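Local atomic coordinates of hypothetical protein (Parabacteroides merdae, PDB entry 4OO3), a protein that is of unknown function but probably works as an NAD(P)-dependent oxidoreductase, with a dinucleotide-binding Rossmann domain and a putative oxidoreductase C-terminal domain. Residues A[21-26]-A[116-121]; A[40-45]-A[81-86]; A[77-82]-A[102-107]. One frame throughout, in Å; residues are numbered along the deposited sequence.

Contact 1: A[21-26]-A[116-121]; sequences HFHAAL and LSDKPM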
loop_
_atom_site.group_PDB
_atom_site.type_symbol
_atom_site.label_atom_id
_atom_site.label_comp_id
_atom_site.label_asym_id
_atom_site.label_seq_id
_atom_site.Cartn_x
_atom_site.Cartn_y
_atom_site.Cartn_z
ATOM N N HIS A 21 12.896 -3.433 4.960
ATOM C CA HIS A 21 12.234 -3.648 3.675
ATOM C C HIS A 21 12.879 -2.712 2.637
ATOM O O HIS A 21 13.436 -1.678 3.001
ATOM C CB HIS A 21 10.732 -3.364 3.811
ATOM C CG HIS A 21 9.924 -3.805 2.630
ATOM N ND1 HIS A 21 9.621 -2.966 1.580
ATOM C CD2 HIS A 21 9.365 -4.999 2.325
ATOM C CE1 HIS A 21 8.913 -3.620 0.680
ATOM N NE2 HIS A 21 8.746 -4.858 1.107
ATOM N N PHE A 22 12.798 -3.077 1.357
ATOM C CA PHE A 22 13.332 -2.287 0.229
ATOM C C PHE A 22 12.828 -0.843 0.215
ATOM O O PHE A 22 13.531 0.077 -0.204
ATOM C CB PHE A 22 12.956 -2.997 -1.093
ATOM C CG PHE A 22 13.266 -2.213 -2.353
ATOM C CD1 PHE A 22 14.495 -1.595 -2.534
ATOM C CD2 PHE A 22 12.335 -2.148 -3.383
ATOM C CE1 PHE A 22 14.780 -0.897 -3.696
ATOM C CE2 PHE A 22 12.613 -1.458 -4.551
ATOM C CZ PHE A 22 13.838 -0.830 -4.706
ATOM N N HIS A 23 11.587 -0.644 0.656
ATOM C CA HIS A 23 10.964 0.692 0.636
ATOM C C HIS A 23 11.683 1.723 1.504
ATOM O O HIS A 23 11.670 2.910 1.181
ATOM C CB HIS A 23 9.486 0.629 1.019
ATOM C CG HIS A 23 8.635 -0.070 0.010
ATOM N ND1 HIS A 23 7.329 -0.427 0.257
ATOM C CD2 HIS A 23 8.912 -0.501 -1.243
ATOM C CE1 HIS A 23 6.832 -1.036 -0.804
ATOM N NE2 HIS A 23 7.773 -1.091 -1.728
ATOM N N ALA A 24 12.327 1.277 2.579
ATOM C CA ALA A 24 13.193 2.162 3.350
ATOM C C ALA A 24 14.252 2.808 2.447
ATOM O O ALA A 24 14.555 3.994 2.583
ATOM C CB ALA A 24 13.858 1.406 4.492
ATOM N N ALA A 25 14.806 2.029 1.524
ATOM C CA ALA A 25 15.802 2.547 0.585
ATOM C C ALA A 25 15.162 3.267 -0.594
ATOM O O ALA A 25 15.697 4.252 -1.077
ATOM C CB ALA A 25 16.703 1.426 0.087
ATOM N N LEU A 26 14.010 2.785 -1.050
ATOM C CA LEU A 26 13.369 3.340 -2.243
ATOM C C LEU A 26 13.102 4.833 -2.106
ATOM O O LEU A 26 13.091 5.554 -3.096
ATOM C CB LEU A 26 12.061 2.599 -2.541
ATOM C CG LEU A 26 11.404 2.792 -3.910
ATOM C CD1 LEU A 26 12.425 2.661 -5.032
ATOM C CD2 LEU A 26 10.278 1.784 -4.092
ATOM N N LEU A 116 7.371 9.511 7.682
ATOM C CA LEU A 116 6.837 8.809 6.519
ATOM C C LEU A 116 7.031 7.314 6.777
ATOM O O LEU A 116 8.158 6.825 6.863
ATOM C CB LEU A 116 7.565 9.227 5.231
ATOM C CG LEU A 116 7.105 8.590 3.914
ATOM C CD1 LEU A 116 5.675 8.999 3.588
ATOM C CD2 LEU A 116 8.025 8.985 2.773
ATOM N N SER A 117 5.929 6.587 6.901
ATOM C CA SER A 117 5.998 5.158 7.155
ATOM C C SER A 117 5.352 4.403 6.020
ATOM O O SER A 117 4.316 4.807 5.505
ATOM C CB SER A 117 5.272 4.820 8.454
ATOM O OG SER A 117 5.126 3.418 8.605
ATOM N N ASP A 118 5.960 3.292 5.637
ATOM C CA ASP A 118 5.283 2.329 4.801
ATOM C C ASP A 118 4.068 1.775 5.556
ATOM O O ASP A 118 3.981 1.853 6.787
ATOM C CB ASP A 118 6.226 1.181 4.448
ATOM C CG ASP A 118 5.789 0.425 3.204
ATOM O OD1 ASP A 118 4.778 0.822 2.572
ATOM O OD2 ASP A 118 6.472 -0.557 2.848
ATOM N N LYS A 119 3.118 1.239 4.810
ATOM C CA LYS A 119 2.037 0.464 5.405
ATOM C C LYS A 119 2.549 -0.879 5.941
ATOM O O LYS A 119 3.613 -1.349 5.534
ATOM C CB LYS A 119 0.910 0.237 4.390
ATOM C CG LYS A 119 1.362 -0.180 2.987
ATOM C CD LYS A 119 1.021 -1.611 2.628
ATOM C CE LYS A 119 1.912 -2.620 3.315
ATOM N NZ LYS A 119 1.959 -3.867 2.520
ATOM N N PRO A 120 1.814 -1.495 6.884
ATOM C CA PRO A 120 0.702 -0.971 7.667
ATOM C C PRO A 120 1.211 -0.326 8.949
ATOM O O PRO A 120 2.060 -0.906 9.636
ATOM C CB PRO A 120 -0.102 -2.230 8.004
ATOM C CG PRO A 120 0.911 -3.313 8.064
ATOM C CD PRO A 120 2.048 -2.928 7.161
HETATM N N MSE A 121 0.687 0.856 9.270
HETATM C CA MSE A 121 1.062 1.590 10.495
HETATM C C MSE A 121 0.441 1.019 11.738
HETATM O O MSE A 121 0.809 1.410 12.842
HETATM C CB MSE A 121 0.693 3.071 10.348
HETATM C CG MSE A 121 1.518 3.688 9.223
HETATM SE SE MSE A 121 1.576 5.647 9.415
HETATM C CE MSE A 121 -0.311 5.966 8.994
#
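H23 and D118 meet at the C-terminal end of the parallel Rossmann sheet, where strands 14-17 and 114-117 run out into loops, D118 opening the D-K-P sequence that resembles the E-K-P motif of Gfo/Idh/MocA-type oxidoreductases. As in that motif, the peptide before P120 is cis. H23 ND1 donates to D118 OD2 at 2.7 Å with an N-H...O angle of 153°. The oxygen approaches the edge of the imidazole, but the donor comes in from above the carboxylate plane, 47° out of it. A second histidine steadies the first: H21 caps helix 22-26, its ND1 accepting from H23 N at 3.2 Å, while its CE1 sits over the middle of the H23 ring, 3.4 Å above the plane. With CG of D118 anti to its backbone N (chi1 -159°), the carboxylate swings toward H23, and OD1 keeps a weak bond from K119 N. A leucine in place of H23 would probably leave D118 OD2 without its donor and H395 without its imidazole neighbour. With ND1 bonded to D118 and NE2 to H395 NE2, the H23 ring is probably held in one rotation, and the polar chain extends to helix 395-412.

Contact 2: A[40-45]-A[81-86]; sequences YVYAPT and EKMLAE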
loop_
_atom_site.group_PDB
_atom_site.type_symbol
_atom_site.label_atom_id
_atom_site.label_comp_id
_atom_site.label_asym_id
_atom_site.label_seq_id
_atom_site.Cartn_x
_atom_site.Cartn_y
_atom_site.Cartn_z
ATOM N N TYR A 40 20.891 9.826 8.525
ATOM C CA TYR A 40 21.205 9.214 9.805
ATOM C C TYR A 40 20.466 7.895 9.972
ATOM O O TYR A 40 19.239 7.862 10.002
ATOM C CB TYR A 40 20.891 10.209 10.925
ATOM C CG TYR A 40 21.704 11.476 10.773
ATOM C CD1 TYR A 40 23.004 11.544 11.256
ATOM C CD2 TYR A 40 21.199 12.587 10.098
ATOM C CE1 TYR A 40 23.774 12.684 11.102
ATOM C CE2 TYR A 40 21.966 13.736 9.936
ATOM C CZ TYR A 40 23.252 13.774 10.440
ATOM O OH TYR A 40 24.035 14.897 10.295
ATOM N N VAL A 41 21.223 6.805 10.054
ATOM C CA VAL A 41 20.670 5.461 10.230
ATOM C C VAL A 41 20.893 4.967 11.667
ATOM O O VAL A 41 22.007 5.041 12.190
ATOM C CB VAL A 41 21.336 4.462 9.250
ATOM C CG1 VAL A 41 20.876 3.030 9.514
ATOM C CG2 VAL A 41 21.069 4.860 7.800
ATOM N N TYR A 42 19.826 4.476 12.294
ATOM C CA TYR A 42 19.895 3.817 13.596
ATOM C C TYR A 42 19.200 2.467 13.496
ATOM O O TYR A 42 18.027 2.389 13.115
ATOM C CB TYR A 42 19.195 4.656 14.666
ATOM C CG TYR A 42 19.796 6.026 14.841
ATOM C CD1 TYR A 42 19.431 7.062 14.005
ATOM C CD2 TYR A 42 20.740 6.274 15.828
ATOM C CE1 TYR A 42 19.978 8.323 14.142
ATOM C CE2 TYR A 42 21.297 7.541 15.978
ATOM C CZ TYR A 42 20.907 8.557 15.124
ATOM O OH TYR A 42 21.425 9.814 15.237
ATOM N N ALA A 43 19.903 1.409 13.866
ATOM C CA ALA A 43 19.367 0.071 13.695
ATOM C C ALA A 43 20.112 -0.932 14.548
ATOM O O ALA A 43 21.274 -0.723 14.868
ATOM C CB ALA A 43 19.464 -0.337 12.230
ATOM N N PRO A 44 19.449 -2.038 14.909
ATOM C CA PRO A 44 20.243 -3.118 15.472
ATOM C C PRO A 44 21.192 -3.659 14.402
ATOM O O PRO A 44 20.934 -3.501 13.201
ATOM C CB PRO A 44 19.192 -4.158 15.866
ATOM C CG PRO A 44 18.060 -3.919 14.923
ATOM C CD PRO A 44 18.059 -2.447 14.635
ATOM N N THR A 45 22.290 -4.265 14.833
ATOM C CA THR A 45 23.212 -4.917 13.911
ATOM C C THR A 45 22.473 -6.062 13.237
ATOM O O THR A 45 21.525 -6.596 13.796
ATOM C CB THR A 45 24.428 -5.508 14.649
ATOM O OG1 THR A 45 23.969 -6.420 15.651
ATOM C CG2 THR A 45 25.265 -4.413 15.313
ATOM N N GLU A 81 16.960 4.495 21.460
ATOM C CA GLU A 81 17.412 5.380 22.523
ATOM C C GLU A 81 18.421 6.423 22.002
ATOM O O GLU A 81 18.318 7.606 22.349
ATOM C CB GLU A 81 17.992 4.515 23.651
ATOM C CG GLU A 81 18.612 5.229 24.834
ATOM C CD GLU A 81 19.134 4.243 25.869
ATOM O OE1 GLU A 81 18.321 3.453 26.391
ATOM O OE2 GLU A 81 20.350 4.251 26.158
ATOM N N LYS A 82 19.362 5.993 21.153
ATOM C CA LYS A 82 20.373 6.902 20.568
ATOM C C LYS A 82 19.768 7.895 19.582
ATOM O O LYS A 82 20.115 9.071 19.585
ATOM C CB LYS A 82 21.505 6.125 19.870
ATOM C CG LYS A 82 22.654 5.738 20.785
ATOM C CD LYS A 82 23.536 6.930 21.125
ATOM C CE LYS A 82 24.472 6.627 22.286
ATOM N NZ LYS A 82 25.511 5.619 21.927
HETATM N N MSE A 83 18.873 7.416 18.731
HETATM C CA MSE A 83 18.194 8.276 17.765
HETATM C C MSE A 83 17.461 9.393 18.455
HETATM O O MSE A 83 17.579 10.559 18.077
HETATM C CB MSE A 83 17.202 7.451 16.954
HETATM C CG MSE A 83 16.735 8.214 15.723
HETATM SE SE MSE A 83 14.935 8.931 16.060
HETATM C CE MSE A 83 14.083 7.391 15.213
ATOM N N LEU A 84 16.699 9.044 19.486
ATOM C CA LEU A 84 15.898 10.023 20.204
ATOM C C LEU A 84 16.789 11.007 20.941
ATOM O O LEU A 84 16.463 12.186 21.018
ATOM C CB LEU A 84 14.941 9.325 21.177
ATOM C CG LEU A 84 13.860 8.481 20.499
ATOM C CD1 LEU A 84 13.149 7.585 21.500
ATOM C CD2 LEU A 84 12.865 9.368 19.772
ATOM N N ALA A 85 17.917 10.521 21.458
ATOM C CA ALA A 85 18.870 11.357 22.191
ATOM C C ALA A 85 19.596 12.350 21.295
ATOM O O ALA A 85 19.818 13.494 21.677
ATOM C CB ALA A 85 19.890 10.481 22.902
ATOM N N GLU A 86 19.975 11.901 20.105
ATOM C CA GLU A 86 20.784 12.716 19.214
ATOM C C GLU A 86 19.937 13.681 18.394
ATOM O O GLU A 86 20.414 14.746 18.040
ATOM C CB GLU A 86 21.643 11.820 18.318
ATOM C CG GLU A 86 22.674 11.044 19.124
ATOM C CD GLU A 86 23.618 10.200 18.289
ATOM O OE1 GLU A 86 23.359 9.967 17.084
ATOM O OE2 GLU A 86 24.634 9.761 18.863
HETATM O O HOH W 1 18.946 11.265 15.625
#
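Strand 40-43 and helix 81-86 run roughly antiparallel, at 146° between their directions, with axes 8.7 Å apart at closest approach and Y42 opposite M83 at the nearest CA pair. Nearly everything between them is done by the Y42 ring. One of its faces lies against the helix backbone and the base of the M83 side chain: CA of M83 rides 3.6 Å above the ring plane over its centre, and CB makes a CH-pi contact, 3.7 Å from the centroid and 15° off the normal. CG of M83, a selenomethionine, continues across the same face and comes within 3.4 Å of Y42 CD1. Beyond that the chain bends and carries the selenium away from the tyrosine, and the side chain goes on to touch I15 and L17. K82 adds a lighter touch, its CB 4.1 Å from Y42 CD2, before the rest of the lysine turns off toward D78 and Y74.

The far end of the ring is polar. Y42 OH donates to E86 OE1 at 2.7 Å, using the anti lone pair of that oxygen, with the carboxylate turned 71° against the ring. A water then donates both to Y42 OH, at 2.9 Å, and to M83 O, at 2.9 Å. The phenol thus gives one bond and takes another, which ties its tip to the helix at two places, one side chain and one carbonyl. E86 OE1 also has a long, weak ion pair with K88.

Strand 38-43 lies between strands 14-17 and 70-75 in the parallel sheet; Y42 also touches I15 on the first and Y74 on the second, while K88 and Y79 approach it from the two ends of helix 79-86.

Contact 3: A[77-82]-A[102-107]; sequences DDYLEK and TEYIKK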
loop_
_atom_site.group_PDB
_atom_site.type_symbol
_atom_site.label_atom_id
_atom_site.label_comp_id
_atom_site.label_asym_id
_atom_site.label_seq_id
_atom_site.Cartn_x
_atom_site.Cartn_y
_atom_site.Cartn_z
ATOM N N ASP A 77 22.178 -2.272 20.232
ATOM C CA ASP A 77 20.916 -2.595 20.913
ATOM C C ASP A 77 20.112 -1.341 21.268
ATOM O O ASP A 77 18.884 -1.364 21.263
ATOM C CB ASP A 77 21.179 -3.381 22.202
ATOM C CG ASP A 77 21.768 -4.755 21.947
ATOM O OD1 ASP A 77 21.287 -5.468 21.037
ATOM O OD2 ASP A 77 22.709 -5.127 22.681
ATOM N N ASP A 78 20.813 -0.253 21.565
ATOM C CA ASP A 78 20.182 0.991 21.993
ATOM C C ASP A 78 19.922 1.961 20.840
ATOM O O ASP A 78 19.921 3.179 21.048
ATOM C CB ASP A 78 21.069 1.673 23.044
ATOM C CG ASP A 78 22.457 2.042 22.508
ATOM O OD1 ASP A 78 22.853 1.552 21.426
ATOM O OD2 ASP A 78 23.160 2.815 23.183
ATOM N N TYR A 79 19.703 1.432 19.635
ATOM C CA TYR A 79 19.530 2.266 18.434
ATOM C C TYR A 79 18.427 3.327 18.592
ATOM O O TYR A 79 18.643 4.491 18.242
ATOM C CB TYR A 79 19.286 1.404 17.174
ATOM C CG TYR A 79 18.047 0.528 17.234
ATOM C CD1 TYR A 79 16.815 0.998 16.784
ATOM C CD2 TYR A 79 18.109 -0.765 17.748
ATOM C CE1 TYR A 79 15.685 0.208 16.851
ATOM C CE2 TYR A 79 16.984 -1.562 17.821
ATOM C CZ TYR A 79 15.779 -1.072 17.369
ATOM O OH TYR A 79 14.672 -1.864 17.446
ATOM N N LEU A 80 17.271 2.936 19.141
ATOM C CA LEU A 80 16.136 3.858 19.296
ATOM C C LEU A 80 16.454 4.933 20.317
ATOM O O LEU A 80 16.227 6.114 20.083
ATOM C CB LEU A 80 14.866 3.115 19.723
ATOM C CG LEU A 80 13.605 3.975 19.872
ATOM C CD1 LEU A 80 13.144 4.519 18.530
ATOM C CD2 LEU A 80 12.496 3.181 20.532
ATOM N N GLU A 81 16.960 4.495 21.460
ATOM C CA GLU A 81 17.412 5.380 22.523
ATOM C C GLU A 81 18.421 6.423 22.002
ATOM O O GLU A 81 18.318 7.606 22.349
ATOM C CB GLU A 81 17.992 4.515 23.651
ATOM C CG GLU A 81 18.612 5.229 24.834
ATOM C CD GLU A 81 19.134 4.243 25.869
ATOM O OE1 GLU A 81 18.321 3.453 26.391
ATOM O OE2 GLU A 81 20.350 4.251 26.158
ATOM N N LYS A 82 19.362 5.993 21.153
ATOM C CA LYS A 82 20.373 6.902 20.568
ATOM C C LYS A 82 19.768 7.895 19.582
ATOM O O LYS A 82 20.115 9.071 19.585
ATOM C CB LYS A 82 21.505 6.125 19.870
ATOM C CG LYS A 82 22.654 5.738 20.785
ATOM C CD LYS A 82 23.536 6.930 21.125
ATOM C CE LYS A 82 24.472 6.627 22.286
ATOM N NZ LYS A 82 25.511 5.619 21.927
ATOM N N THR A 102 4.641 0.813 15.289
ATOM C CA THR A 102 3.747 1.826 15.840
ATOM C C THR A 102 4.379 2.514 17.060
ATOM O O THR A 102 4.298 3.741 17.206
ATOM C CB THR A 102 2.355 1.238 16.176
ATOM O OG1 THR A 102 1.972 0.290 15.166
ATOM C CG2 THR A 102 1.312 2.344 16.240
ATOM N N GLU A 103 5.037 1.730 17.911
ATOM C CA GLU A 103 5.760 2.290 19.061
ATOM C C GLU A 103 6.884 3.219 18.595
ATOM O O GLU A 103 7.013 4.328 19.104
ATOM C CB GLU A 103 6.302 1.171 19.959
ATOM C CG GLU A 103 6.920 1.636 21.273
ATOM C CD GLU A 103 5.984 2.485 22.129
ATOM O OE1 GLU A 103 4.764 2.198 22.181
ATOM O OE2 GLU A 103 6.481 3.441 22.763
ATOM N N TYR A 104 7.677 2.778 17.621
ATOM C CA TYR A 104 8.682 3.637 17.001
ATOM C C TYR A 104 8.073 4.962 16.562
ATOM O O TYR A 104 8.614 6.031 16.831
ATOM C CB TYR A 104 9.262 2.998 15.734
ATOM C CG TYR A 104 10.185 1.808 15.888
ATOM C CD1 TYR A 104 10.767 1.467 17.110
ATOM C CD2 TYR A 104 10.517 1.050 14.769
ATOM C CE1 TYR A 104 11.633 0.388 17.204
ATOM C CE2 TYR A 104 11.372 -0.027 14.857
ATOM C CZ TYR A 104 11.927 -0.352 16.073
ATOM O OH TYR A 104 12.777 -1.431 16.130
ATOM N N ILE A 105 6.957 4.878 15.844
ATOM C CA ILE A 105 6.291 6.065 15.319
ATOM C C ILE A 105 5.885 7.022 16.433
ATOM O O ILE A 105 6.114 8.221 16.330
ATOM C CB ILE A 105 5.068 5.694 14.444
ATOM C CG1 ILE A 105 5.545 5.091 13.114
ATOM C CG2 ILE A 105 4.198 6.917 14.174
ATOM C CD1 ILE A 105 4.443 4.542 12.225
ATOM N N LYS A 106 5.282 6.499 17.493
ATOM C CA LYS A 106 4.841 7.347 18.598
ATOM C C LYS A 106 6.004 8.140 19.222
ATOM O O LYS A 106 5.920 9.358 19.392
ATOM C CB LYS A 106 4.137 6.513 19.677
ATOM C CG LYS A 106 3.296 7.356 20.619
ATOM C CD LYS A 106 3.145 6.716 21.984
ATOM C CE LYS A 106 4.403 6.871 22.826
ATOM N NZ LYS A 106 4.088 6.772 24.279
ATOM N N LYS A 107 7.092 7.448 19.544
ATOM C CA LYS A 107 8.224 8.080 20.226
ATOM C C LYS A 107 8.916 9.105 19.348
ATOM O O LYS A 107 9.443 10.105 19.842
ATOM C CB LYS A 107 9.235 7.037 20.687
ATOM C CG LYS A 107 8.641 6.008 21.631
ATOM C CD LYS A 107 9.692 5.424 22.550
ATOM C CE LYS A 107 9.999 6.387 23.682
ATOM N NZ LYS A 107 11.129 5.897 24.503
#
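The polar part of this helix-helix contact is a pair of tyrosine hydroxyls, Y79 OH and Y104 OH, modelled 2.3 Å apart. That is very short for a hydrogen bond, so the exact distance is doubtful, and either hydroxyl could be the donor. Each hydroxyl lies at the edge of the other ring, near its plane, and the two side chains cross at about a right angle, so this is a meeting of rims rather than a stack. Y79 is the first residue of helix 79-86, and its CG stands between the backbone N and the carbonyl carbon (chi1 60°). The ring reaches the second helix by its far end, although its CB does not head that way. Y104 OH has a further hydrogen bond to D18 OD2, which makes the hydroxyl pair part of a small polar cluster.

Apolar contacts fill in around it. Y79 CE1 comes to 3.9 Å from Y104 CZ. L80 has its CB directed at the second helix, with CG anti to the backbone N (chi1 -178°); both methyls lie against Y104 CD1, L80 CD1 at 4.1 Å from it, and L80 CD2 also meets K107 CD at 4.1 Å. The lysine crosses the leucine at about a right angle, bent at chi3.

Below both helices Y79, L80 and Y104 all touch L17 of strand 14-17. Helices 79-86 and 98-110 pack side by side on one face of the parallel sheet, as is typical of a Rossmann fold: the first lies on the crossover that brings the chain back from edge strand 70-75 to strand 91-94, the second on the beta-alpha-beta connection to strand 114-117.

In the fold
From the N terminus, strand 14-17 leads into helix 22-26, where contact 1 begins; it closes only after strand 114-117, a loop of about ninety residues that encloses the other two contacts. Contact 2 closes a shorter loop, from strand 38-43 to helix 79-86, and contact 3 sets out from that same helix, sharing E81 and K82, to reach helix 98-110. Their centres are about 8 Å apart, and Y79 packs against A43 and P44. Contact 3 also touches contact 1, through T102 with M121 and I105 with S117. Contact 1 joins helix 22-26 to the loop after strand 114-117, contact 2 sets helix 79-86 on strand 38-43, and contact 3 pairs two helices, all within the N-terminal Rossmann part.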